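Local coordinates for protein 3-hydroxyacyl-thioester dehydratase Z (Mycobacterium tuberculosis, PDB 2C2I) that probably catalyses the reversible hydration of trans-2-enoyl-CoA to (3R)-3-hydroxyacyl-CoA as a homodimeric hotdog-fold enzyme of lipid metabolism, at residues 131-134 and 139-142; 72-77 and 127-132; 41-44 and 49-52. All coordinates share one frame; numbering follows the deposited sequence.

Interaction 1 of 3, residues 131-134 and 139-142; sequences VEVE and PACV
V131 meets both A140 and C141 where strands 122-133 and 141-149 come together as an antiparallel hairpin, and three backbone hydrogen bonds define the pairing. V131 N donates a hydrogen bond to C141 O at 2.7 Å, straight to within a few degrees (178° at the hydrogen). Returning across the pair, V131 O accepts two hydrogen bonds, from A140 N and C141 N. A140 N approaches V131 O end-on at 2.7 Å, though the hydrogen bond is bent, 139° at the hydrogen, whereas C141 N sits 3.2 Å from V131 O and comes from the direction of a lone pair. Two consecutive residues thus face a single one opposite, which is the definition of a classic beta bulge.

Side chains fill in around these polar atoms. The methylene of C141 packs against V131, CB to CB at 3.9 Å, and V131 CG2 lies alongside the same methylene; both residues are on one face of the sheet. V133 holds CG1 between its backbone N and carbonyl carbon (chi1 47°), which brings that methyl to 3.8 Å from A140 CB. P139 approaches from the turn, its CB 3.5 Å from V131 O. E132 points away from the other segment, and its OE2 is in a salt bridge with R107 of strand 105-119.

V131 N and O are both satisfied, and the bulge leaves A140 N and C141 N, on two buried residues, each with an acceptor in V131 O. The chemistry implies a pairing that rests on backbone bonds, flanked by apolar contacts of V131, V133, A140 and C141.

Interaction 2 of 3, residues 72-77 and 127-132; sequences RLQHQM and VSTTVE
The amide of Q74 meets the hydroxyl of T129 where helix 70-75 packs against strand 122-133. Along the helical segment, L73 comes first: its CB is directed at the strand, and its side chain also rests on V24 of strand 17-25. Q74 makes the direct contact. Its CG lies anti to the carbonyl carbon (chi1 -69°) and the chain is extended beyond it, carrying the carboxamide across the gap between backbones whose nearest CA atoms, those of Q74 and T129, are 8.9 Å apart. Q74 NE2 donates to T129 OG1 at 2.9 Å; the oxygen is only 8° from the amide plane, although the hydrogen bond is bent, 132° at the hydrogen. The same nitrogen lies 3.8 Å from V127 CG1, the two side chains running past each other in opposite directions. M77, a selenomethionine, follows with its CB also directed at the strand, and packs on A108 and S110 of strand 105-119.

T129 OG1 is hydrogen-bonded to S110 OG as well. In this buried contact the chemistry implies that the T129 hydroxyl, bonded to both the Q74 amide and the S110 hydroxyl, is a satisfied polar group that ties helix 70-75 to two adjacent strands.

Interaction 3 of 3, residues 41-44 and 49-52; sequences HQWI and ERAA
W43 packs its indole against the backbone of R50 and A51, joining the short helices 43-46 and 48-52. From its CB outward, the side chain meets R50 first: W43 CB lies 4.0 Å from R50 CD, where the two side chains cross at about a right angle. With CG between the backbone N and the carbonyl carbon (chi1 63°) and chi2 at -84°, the six-membered ring is directed at helix 48-52. There W43 CE3 reaches R50 CB at 3.7 Å and stands just as near the peptide that follows, with A51 N at the ring edge, close to the ring plane. The next atom, W43 CZ3, makes the shortest approach, 3.3 Å to R50 O. On the five-membered side of the indole, NE1 turns to the other chain and is hydrogen-bonded to K84 O of the second subunit.

One face of the indole is covered from within its own segment by I44 CG2, 3.5 Å above the plane and over the ring centre. A51 closes the backbone side of the contact, its CB 4.0 Å from W43 O and 4.2 Å from I44 O. R50 runs extended from CG to NE; its guanidinium plane is 60° from the indole plane, and R50 NH1 forms a salt bridge with D47 OD2.

Q42, at the N-cap position of helix 43-46, is a predicted transition-state stabilizer, and its NE2 donates to A86 O of the second subunit. Helix 43-46 carries H45 and follows D40, both probably important for catalysis as in related enzymes, and W43 and Q42 reach the second subunit. These features belong to the active-site region of a MaoC-like hydratase, a hotdog-fold enzyme whose substrate site is probably completed across the subunit interface.

Interactions 1 and 2 share V131 and E132 and both use strand 122-133, their centres 10 Å apart: the hairpin with 141-149 is formed at one end of the strand, and helix 70-75 lies against its middle. They touch directly where P139 CB packs 3.9 Å from T130 CG2. Interaction 3, in the helical region bearing Q42 near H45, touches neither: its nearest atoms are about 13 Å from interaction 1 and about 17 Å from interaction 2, with centres 21 Å and 28 Å away. Interactions 1 and 3 each come near the probable substrate site: P139's side chain is about 4 Å from that of P97, and I44's about 4 Å from that of I60.

Interaction 1 of 3, residues 131-134 and 139-142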
ATOM      1  N   VAL A 131      10.725  -5.461  -6.555  1.00 11.99           N
ATOM      2  CA  VAL A 131      11.128  -6.096  -5.314  1.00 12.32           C
ATOM      3  C   VAL A 131      11.276  -7.592  -5.606  1.00 13.23           C
ATOM      4  O   VAL A 131      10.300  -8.259  -5.980  1.00 13.00           O
ATOM      5  CB  VAL A 131      10.088  -5.876  -4.165  1.00 11.89           C
ATOM      6  CG1 VAL A 131      10.607  -6.440  -2.847  1.00 11.76           C
ATOM      7  CG2 VAL A 131       9.783  -4.395  -3.977  1.00 10.78           C
ATOM      8  N   GLU A 132      12.498  -8.107  -5.456  1.00 14.46           N
ATOM      9  CA  GLU A 132      12.733  -9.547  -5.584  1.00 16.59           C
ATOM     10  C   GLU A 132      12.632 -10.214  -4.228  1.00 16.67           C
ATOM     11  O   GLU A 132      12.868  -9.580  -3.203  1.00 16.54           O
ATOM     12  CB  GLU A 132      14.103  -9.823  -6.207  1.00 16.48           C
ATOM     13  CG  GLU A 132      15.287  -9.482  -5.333  1.00 17.57           C
ATOM     14  CD  GLU A 132      16.608  -9.686  -6.088  1.00 20.87           C
ATOM     15  OE1 GLU A 132      16.837 -10.799  -6.621  1.00 22.88           O
ATOM     16  OE2 GLU A 132      17.399  -8.731  -6.163  1.00 21.87           O
ATOM     17  N   VAL A 133      12.303 -11.509  -4.224  1.00 19.09           N
ATOM     18  CA  VAL A 133      12.285 -12.281  -2.972  1.00 20.48           C
ATOM     19  C   VAL A 133      13.196 -13.512  -3.149  1.00 22.63           C
ATOM     20  O   VAL A 133      13.084 -14.228  -4.127  1.00 23.55           O
ATOM     21  CB  VAL A 133      10.814 -12.609  -2.467  1.00 19.99           C
ATOM     22  CG1 VAL A 133       9.912 -13.146  -3.583  1.00 19.27           C
ATOM     23  CG2 VAL A 133      10.822 -13.541  -1.264  1.00 21.48           C
ATOM     24  N   GLU A 134      14.097 -13.717  -2.197  1.00 24.71           N
ATOM     25  CA  GLU A 134      15.254 -14.610  -2.367  1.00 27.96           C
ATOM     26  C   GLU A 134      15.007 -16.066  -2.804  1.00 29.96           C
ATOM     27  O   GLU A 134      15.875 -16.653  -3.475  1.00 32.57           O
ATOM     28  CB  GLU A 134      16.133 -14.560  -1.123  1.00 28.56           C
ATOM     29  CG  GLU A 134      17.568 -15.037  -1.337  1.00 31.05           C
ATOM     30  CD  GLU A 134      18.435 -14.772  -0.140  1.00 33.19           C
ATOM     31  OE1 GLU A 134      17.955 -14.982   0.992  1.00 32.80           O
ATOM     32  OE2 GLU A 134      19.592 -14.337  -0.332  1.00 35.96           O
ATOM     33  N   PRO A 139       9.230 -11.726  -9.290  1.00 13.46           N
ATOM     34  CA  PRO A 139       9.354 -10.661  -8.279  1.00 12.73           C
ATOM     35  C   PRO A 139       8.211 -10.716  -7.263  1.00 10.95           C
ATOM     36  O   PRO A 139       7.142 -11.251  -7.566  1.00 10.31           O
ATOM     37  CB  PRO A 139       9.235  -9.353  -9.086  1.00 12.54           C
ATOM     38  CG  PRO A 139       8.921  -9.726 -10.491  1.00 13.93           C
ATOM     39  CD  PRO A 139       8.993 -11.215 -10.656  1.00 13.68           C
ATOM     40  N   ALA A 140       8.446 -10.157  -6.082  1.00 10.49           N
ATOM     41  CA  ALA A 140       7.407 -10.030  -5.078  1.00  9.45           C
ATOM     42  C   ALA A 140       6.512  -8.854  -5.422  1.00  9.63           C
ATOM     43  O   ALA A 140       5.318  -8.874  -5.134  1.00  8.93           O
ATOM     44  CB  ALA A 140       8.006  -9.848  -3.712  1.00 10.26           C
ATOM     45  N   CYS A 141       7.086  -7.838  -6.063  1.00  8.70           N
ATOM     46  CA  CYS A 141       6.318  -6.628  -6.320  1.00  8.10           C
ATOM     47  C   CYS A 141       6.976  -5.868  -7.457  1.00  8.11           C
ATOM     48  O   CYS A 141       8.199  -5.741  -7.488  1.00  9.47           O
ATOM     49  CB  CYS A 141       6.299  -5.776  -5.055  1.00  8.13           C
ATOM     50  SG  CYS A 141       5.323  -4.245  -5.231  1.00  9.03           S
ATOM     51  N   VAL A 142       6.158  -5.384  -8.392  1.00  8.54           N
ATOM     52  CA  VAL A 142       6.598  -4.475  -9.447  1.00  8.47           C
ATOM     53  C   VAL A 142       5.665  -3.270  -9.326  1.00  7.89           C
ATOM     54  O   VAL A 142       4.453  -3.406  -9.466  1.00  7.44           O
ATOM     55  CB  VAL A 142       6.499  -5.068 -10.864  1.00  9.81           C
ATOM     56  CG1 VAL A 142       7.067  -4.080 -11.907  1.00  9.19           C
ATOM     57  CG2 VAL A 142       7.216  -6.432 -10.970  1.00 11.16           C
TER

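Interaction 2 of 3, residues 72-77 and 127-132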
ATOM      1  N   ARG A  72      11.329   2.512   2.959  1.00 11.95           N
ATOM      2  CA  ARG A  72      12.532   2.013   3.664  1.00 13.95           C
ATOM      3  C   ARG A  72      13.610   1.590   2.663  1.00 13.35           C
ATOM      4  O   ARG A  72      14.781   1.919   2.823  1.00 14.41           O
ATOM      5  CB  ARG A  72      12.198   0.821   4.567  1.00 13.78           C
ATOM      6  CG  ARG A  72      13.412   0.111   5.142  1.00 16.93           C
ATOM      7  CD  ARG A  72      13.014  -1.054   6.027  1.00 20.92           C
ATOM      8  NE  ARG A  72      14.181  -1.599   6.709  1.00 28.97           N
ATOM      9  CZ  ARG A  72      14.234  -2.808   7.255  1.00 31.81           C
ATOM     10  NH1 ARG A  72      13.177  -3.609   7.211  1.00 32.24           N
ATOM     11  NH2 ARG A  72      15.356  -3.218   7.841  1.00 34.51           N
ATOM     12  N   LEU A  73      13.203   0.840   1.651  1.00 13.06           N
ATOM     13  CA  LEU A  73      14.169   0.250   0.712  1.00 13.75           C
ATOM     14  C   LEU A  73      14.818   1.329  -0.167  1.00 14.12           C
ATOM     15  O   LEU A  73      16.036   1.297  -0.424  1.00 15.64           O
ATOM     16  CB  LEU A  73      13.505  -0.871  -0.084  1.00 13.08           C
ATOM     17  CG  LEU A  73      12.964  -2.073   0.731  1.00 14.75           C
ATOM     18  CD1 LEU A  73      12.338  -3.116  -0.177  1.00 14.67           C
ATOM     19  CD2 LEU A  73      14.031  -2.727   1.575  1.00 18.67           C
ATOM     20  N   GLN A  74      14.014   2.290  -0.606  1.00 13.82           N
ATOM     21  CA  GLN A  74      14.508   3.431  -1.396  1.00 14.29           C
ATOM     22  C   GLN A  74      15.413   4.357  -0.564  1.00 15.26           C
ATOM     23  O   GLN A  74      16.377   4.889  -1.081  1.00 14.09           O
ATOM     24  CB  GLN A  74      13.345   4.188  -2.040  1.00 13.34           C
ATOM     25  CG  GLN A  74      12.668   3.362  -3.147  1.00 12.71           C
ATOM     26  CD  GLN A  74      11.316   3.900  -3.581  1.00 14.09           C
ATOM     27  OE1 GLN A  74      10.843   4.914  -3.076  1.00 12.57           O
ATOM     28  NE2 GLN A  74      10.679   3.200  -4.519  1.00 12.61           N
ATOM     29  N   HIS A  75      15.142   4.471   0.738  1.00 16.59           N
ATOM     30  CA  HIS A  75      16.004   5.261   1.643  1.00 18.69           C
ATOM     31  C   HIS A  75      17.425   4.674   1.735  1.00 19.05           C
ATOM     32  O   HIS A  75      18.397   5.420   1.919  1.00 19.83           O
ATOM     33  CB  HIS A  75      15.359   5.364   3.033  1.00 19.52           C
ATOM     34  CG  HIS A  75      16.094   6.254   3.988  1.00 24.37           C
ATOM     35  ND1 HIS A  75      15.923   7.622   4.007  1.00 28.93           N
ATOM     36  CD2 HIS A  75      16.980   5.973   4.973  1.00 28.75           C
ATOM     37  CE1 HIS A  75      16.676   8.149   4.956  1.00 29.96           C
ATOM     38  NE2 HIS A  75      17.330   7.171   5.556  1.00 31.18           N
ATOM     39  N   GLN A  76      17.537   3.352   1.575  1.00 18.90           N
ATOM     40  CA  GLN A  76      18.814   2.651   1.506  1.00 19.89           C
ATOM     41  C   GLN A  76      19.563   2.968   0.203  1.00 20.47           C
ATOM     42  O   GLN A  76      20.790   2.801   0.133  1.00 20.24           O
ATOM     43  CB  GLN A  76      18.623   1.128   1.617  1.00 20.38           C
ATOM     44  CG  GLN A  76      18.224   0.635   3.010  1.00 21.31           C
ATOM     45  CD  GLN A  76      18.075  -0.869   3.093  1.00 21.16           C
ATOM     46  OE1 GLN A  76      18.361  -1.593   2.138  1.00 24.78           O
ATOM     47  NE2 GLN A  76      17.641  -1.351   4.241  1.00 26.00           N
HETATM   48  N   MSE A  77      18.827   3.431  -0.809  1.00 19.28           N
HETATM   49  CA  MSE A  77      19.397   3.711  -2.141  1.00 20.64           C
HETATM   50  C   MSE A  77      19.873   5.145  -2.359  1.00 21.22           C
HETATM   51  O   MSE A  77      20.918   5.361  -2.970  1.00 22.14           O
HETATM   52  CB  MSE A  77      18.373   3.389  -3.224  1.00 20.13           C
HETATM   53  CG  MSE A  77      17.840   1.977  -3.198  1.00 19.91           C
HETATM   54 SE   MSE A  77      16.521   1.851  -4.607  1.00 19.89          SE
HETATM   55  CE  MSE A  77      15.531   0.376  -4.017  1.00 20.19           C
ATOM     56  N   VAL A 127       8.812   6.793  -9.877  1.00  8.02           N
ATOM     57  CA  VAL A 127       9.865   5.804  -9.628  1.00  7.45           C
ATOM     58  C   VAL A 127       9.342   4.414 -10.013  1.00  8.45           C
ATOM     59  O   VAL A 127       8.206   4.076  -9.686  1.00  8.20           O
ATOM     60  CB  VAL A 127      10.296   5.814  -8.144  1.00  8.21           C
ATOM     61  CG1 VAL A 127      11.392   4.757  -7.889  1.00  8.09           C
ATOM     62  CG2 VAL A 127      10.810   7.220  -7.692  1.00  8.32           C
ATOM     63  N   SER A 128      10.177   3.625 -10.696  1.00  8.45           N
ATOM     64  CA  SER A 128       9.881   2.216 -10.966  1.00 10.93           C
ATOM     65  C   SER A 128      10.667   1.346 -10.000  1.00 10.44           C
ATOM     66  O   SER A 128      11.857   1.568  -9.822  1.00 11.28           O
ATOM     67  CB  SER A 128      10.280   1.856 -12.390  1.00 11.99           C
ATOM     68  OG  SER A 128      11.651   2.160 -12.612  1.00 20.45           O
ATOM     69  N   THR A 129      10.015   0.360  -9.375  1.00 10.23           N
ATOM     70  CA  THR A 129      10.708  -0.506  -8.424  1.00  9.41           C
ATOM     71  C   THR A 129      10.332  -1.951  -8.720  1.00  9.99           C
ATOM     72  O   THR A 129       9.181  -2.252  -9.065  1.00  9.66           O
ATOM     73  CB  THR A 129      10.384  -0.162  -6.932  1.00  9.74           C
ATOM     74  OG1 THR A 129      10.685   1.225  -6.653  1.00  9.78           O
ATOM     75  CG2 THR A 129      11.195  -1.007  -5.971  1.00  9.51           C
ATOM     76  N   THR A 130      11.320  -2.831  -8.603  1.00  9.67           N
ATOM     77  CA  THR A 130      11.073  -4.236  -8.599  1.00 11.42           C
ATOM     78  C   THR A 130      11.578  -4.735  -7.281  1.00 11.88           C
ATOM     79  O   THR A 130      12.706  -4.438  -6.910  1.00 12.22           O
ATOM     80  CB  THR A 130      11.773  -4.924  -9.794  1.00 12.51           C
ATOM     81  OG1 THR A 130      11.062  -4.560 -10.979  1.00 13.66           O
ATOM     82  CG2 THR A 130      11.727  -6.452  -9.643  1.00 14.94           C
ATOM     83  N   VAL A 131      10.725  -5.461  -6.555  1.00 11.99           N
ATOM     84  CA  VAL A 131      11.128  -6.096  -5.314  1.00 12.32           C
ATOM     85  C   VAL A 131      11.276  -7.592  -5.606  1.00 13.23           C
ATOM     86  O   VAL A 131      10.300  -8.259  -5.980  1.00 13.00           O
ATOM     87  CB  VAL A 131      10.088  -5.876  -4.165  1.00 11.89           C
ATOM     88  CG1 VAL A 131      10.607  -6.440  -2.847  1.00 11.76           C
ATOM     89  CG2 VAL A 131       9.783  -4.395  -3.977  1.00 10.78           C
ATOM     90  N   GLU A 132      12.498  -8.107  -5.456  1.00 14.46           N
ATOM     91  CA  GLU A 132      12.733  -9.547  -5.584  1.00 16.59           C
ATOM     92  C   GLU A 132      12.632 -10.214  -4.228  1.00 16.67           C
ATOM     93  O   GLU A 132      12.868  -9.580  -3.203  1.00 16.54           O
ATOM     94  CB  GLU A 132      14.103  -9.823  -6.207  1.00 16.48           C
ATOM     95  CG  GLU A 132      15.287  -9.482  -5.333  1.00 17.57           C
ATOM     96  CD  GLU A 132      16.608  -9.686  -6.088  1.00 20.87           C
ATOM     97  OE1 GLU A 132      16.837 -10.799  -6.621  1.00 22.88           O
ATOM     98  OE2 GLU A 132      17.399  -8.731  -6.163  1.00 21.87           O
TER

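Interaction 3 of 3, residues 41-44 and 49-52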
ATOM      1  N   HIS A  41      -6.422  -9.275   9.212  1.00 11.38           N
ATOM      2  CA  HIS A  41      -5.913 -10.428   9.968  1.00 12.27           C
ATOM      3  C   HIS A  41      -6.191 -11.733   9.246  1.00 12.10           C
ATOM      4  O   HIS A  41      -6.416 -12.765   9.885  1.00 13.48           O
ATOM      5  CB  HIS A  41      -6.527 -10.461  11.390  1.00 12.98           C
ATOM      6  CG  HIS A  41      -6.053  -9.350  12.280  1.00 14.43           C
ATOM      7  ND1 HIS A  41      -6.714  -8.148  12.381  1.00 15.10           N
ATOM      8  CD2 HIS A  41      -4.970  -9.252  13.087  1.00 14.35           C
ATOM      9  CE1 HIS A  41      -6.065  -7.358  13.221  1.00 15.72           C
ATOM     10  NE2 HIS A  41      -5.009  -8.012  13.672  1.00 17.13           N
ATOM     11  N   GLN A  42      -6.157 -11.726   7.913  1.00 11.88           N
ATOM     12  CA  GLN A  42      -6.506 -12.937   7.193  1.00 11.24           C
ATOM     13  C   GLN A  42      -5.570 -14.077   7.612  1.00 11.39           C
ATOM     14  O   GLN A  42      -4.381 -13.860   7.853  1.00 11.37           O
ATOM     15  CB  GLN A  42      -6.487 -12.753   5.682  1.00 10.88           C
ATOM     16  CG  GLN A  42      -7.314 -13.837   4.999  1.00 10.40           C
ATOM     17  CD  GLN A  42      -7.355 -13.742   3.480  1.00 10.50           C
ATOM     18  OE1 GLN A  42      -7.917 -14.603   2.846  1.00 10.90           O
ATOM     19  NE2 GLN A  42      -6.746 -12.698   2.897  1.00  9.36           N
ATOM     20  N   TRP A  43      -6.135 -15.272   7.712  1.00 11.77           N
ATOM     21  CA  TRP A  43      -5.375 -16.444   8.128  1.00 12.87           C
ATOM     22  C   TRP A  43      -4.087 -16.683   7.332  1.00 13.37           C
ATOM     23  O   TRP A  43      -3.080 -17.077   7.912  1.00 14.52           O
ATOM     24  CB  TRP A  43      -6.241 -17.694   8.116  1.00 12.65           C
ATOM     25  CG  TRP A  43      -6.754 -18.082   6.768  1.00 12.64           C
ATOM     26  CD1 TRP A  43      -7.866 -17.598   6.151  1.00 13.31           C
ATOM     27  CD2 TRP A  43      -6.157 -19.003   5.851  1.00 14.19           C
ATOM     28  NE1 TRP A  43      -8.036 -18.199   4.929  1.00 13.96           N
ATOM     29  CE2 TRP A  43      -7.001 -19.071   4.719  1.00 13.96           C
ATOM     30  CE3 TRP A  43      -5.011 -19.815   5.893  1.00 15.92           C
ATOM     31  CZ2 TRP A  43      -6.724 -19.889   3.622  1.00 13.68           C
ATOM     32  CZ3 TRP A  43      -4.742 -20.652   4.799  1.00 14.81           C
ATOM     33  CH2 TRP A  43      -5.593 -20.678   3.680  1.00 14.17           C
ATOM     34  N   ILE A  44      -4.111 -16.431   6.018  1.00 13.17           N
ATOM     35  CA  ILE A  44      -2.923 -16.626   5.171  1.00 12.59           C
ATOM     36  C   ILE A  44      -1.695 -15.821   5.650  1.00 13.30           C
ATOM     37  O   ILE A  44      -0.561 -16.179   5.334  1.00 14.11           O
ATOM     38  CB  ILE A  44      -3.188 -16.329   3.676  1.00 11.93           C
ATOM     39  CG1 ILE A  44      -3.596 -14.859   3.468  1.00 12.30           C
ATOM     40  CG2 ILE A  44      -4.260 -17.251   3.122  1.00 12.58           C
ATOM     41  CD1 ILE A  44      -3.732 -14.483   1.980  1.00 11.67           C
ATOM     42  N   GLU A  49      -0.986 -22.268  11.778  1.00 25.14           N
ATOM     43  CA  GLU A  49      -1.586 -23.584  11.617  1.00 24.65           C
ATOM     44  C   GLU A  49      -2.452 -23.676  10.367  1.00 23.48           C
ATOM     45  O   GLU A  49      -2.350 -24.638   9.593  1.00 22.32           O
ATOM     46  CB  GLU A  49      -2.372 -23.969  12.878  1.00 25.76           C
ATOM     47  CG  GLU A  49      -1.503 -24.252  14.097  1.00 29.57           C
ATOM     48  CD  GLU A  49      -1.023 -22.999  14.835  1.00 35.96           C
ATOM     49  OE1 GLU A  49      -1.625 -21.899  14.699  1.00 35.48           O
ATOM     50  OE2 GLU A  49      -0.017 -23.124  15.570  1.00 39.86           O
ATOM     51  N   ARG A  50      -3.295 -22.666  10.140  1.00 21.58           N
ATOM     52  CA  ARG A  50      -4.151 -22.699   8.967  1.00 20.94           C
ATOM     53  C   ARG A  50      -3.333 -22.493   7.695  1.00 20.92           C
ATOM     54  O   ARG A  50      -3.612 -23.129   6.681  1.00 21.42           O
ATOM     55  CB  ARG A  50      -5.243 -21.631   9.063  1.00 19.66           C
ATOM     56  CG  ARG A  50      -6.411 -22.020   9.959  1.00 19.82           C
ATOM     57  CD  ARG A  50      -7.600 -21.080   9.723  1.00 19.97           C
ATOM     58  NE  ARG A  50      -8.827 -21.537  10.383  1.00 21.55           N
ATOM     59  CZ  ARG A  50      -9.182 -21.250  11.639  1.00 21.06           C
ATOM     60  NH1 ARG A  50      -8.401 -20.523  12.410  1.00 18.57           N
ATOM     61  NH2 ARG A  50     -10.322 -21.709  12.132  1.00 20.27           N
ATOM     62  N   ALA A  51      -2.355 -21.586   7.767  1.00 22.48           N
ATOM     63  CA  ALA A  51      -1.473 -21.294   6.624  1.00 22.65           C
ATOM     64  C   ALA A  51      -0.620 -22.517   6.328  1.00 24.30           C
ATOM     65  O   ALA A  51      -0.536 -22.982   5.176  1.00 24.31           O
ATOM     66  CB  ALA A  51      -0.598 -20.062   6.909  1.00 22.62           C
ATOM     67  N   ALA A  52      -0.027 -23.072   7.387  1.00 25.97           N
ATOM     68  CA  ALA A  52       0.737 -24.311   7.251  1.00 27.50           C
ATOM     69  C   ALA A  52      -0.087 -25.328   6.480  1.00 27.23           C
ATOM     70  O   ALA A  52       0.449 -26.095   5.703  1.00 28.43           O
ATOM     71  CB  ALA A  52       1.142 -24.850   8.607  1.00 28.20           C
TER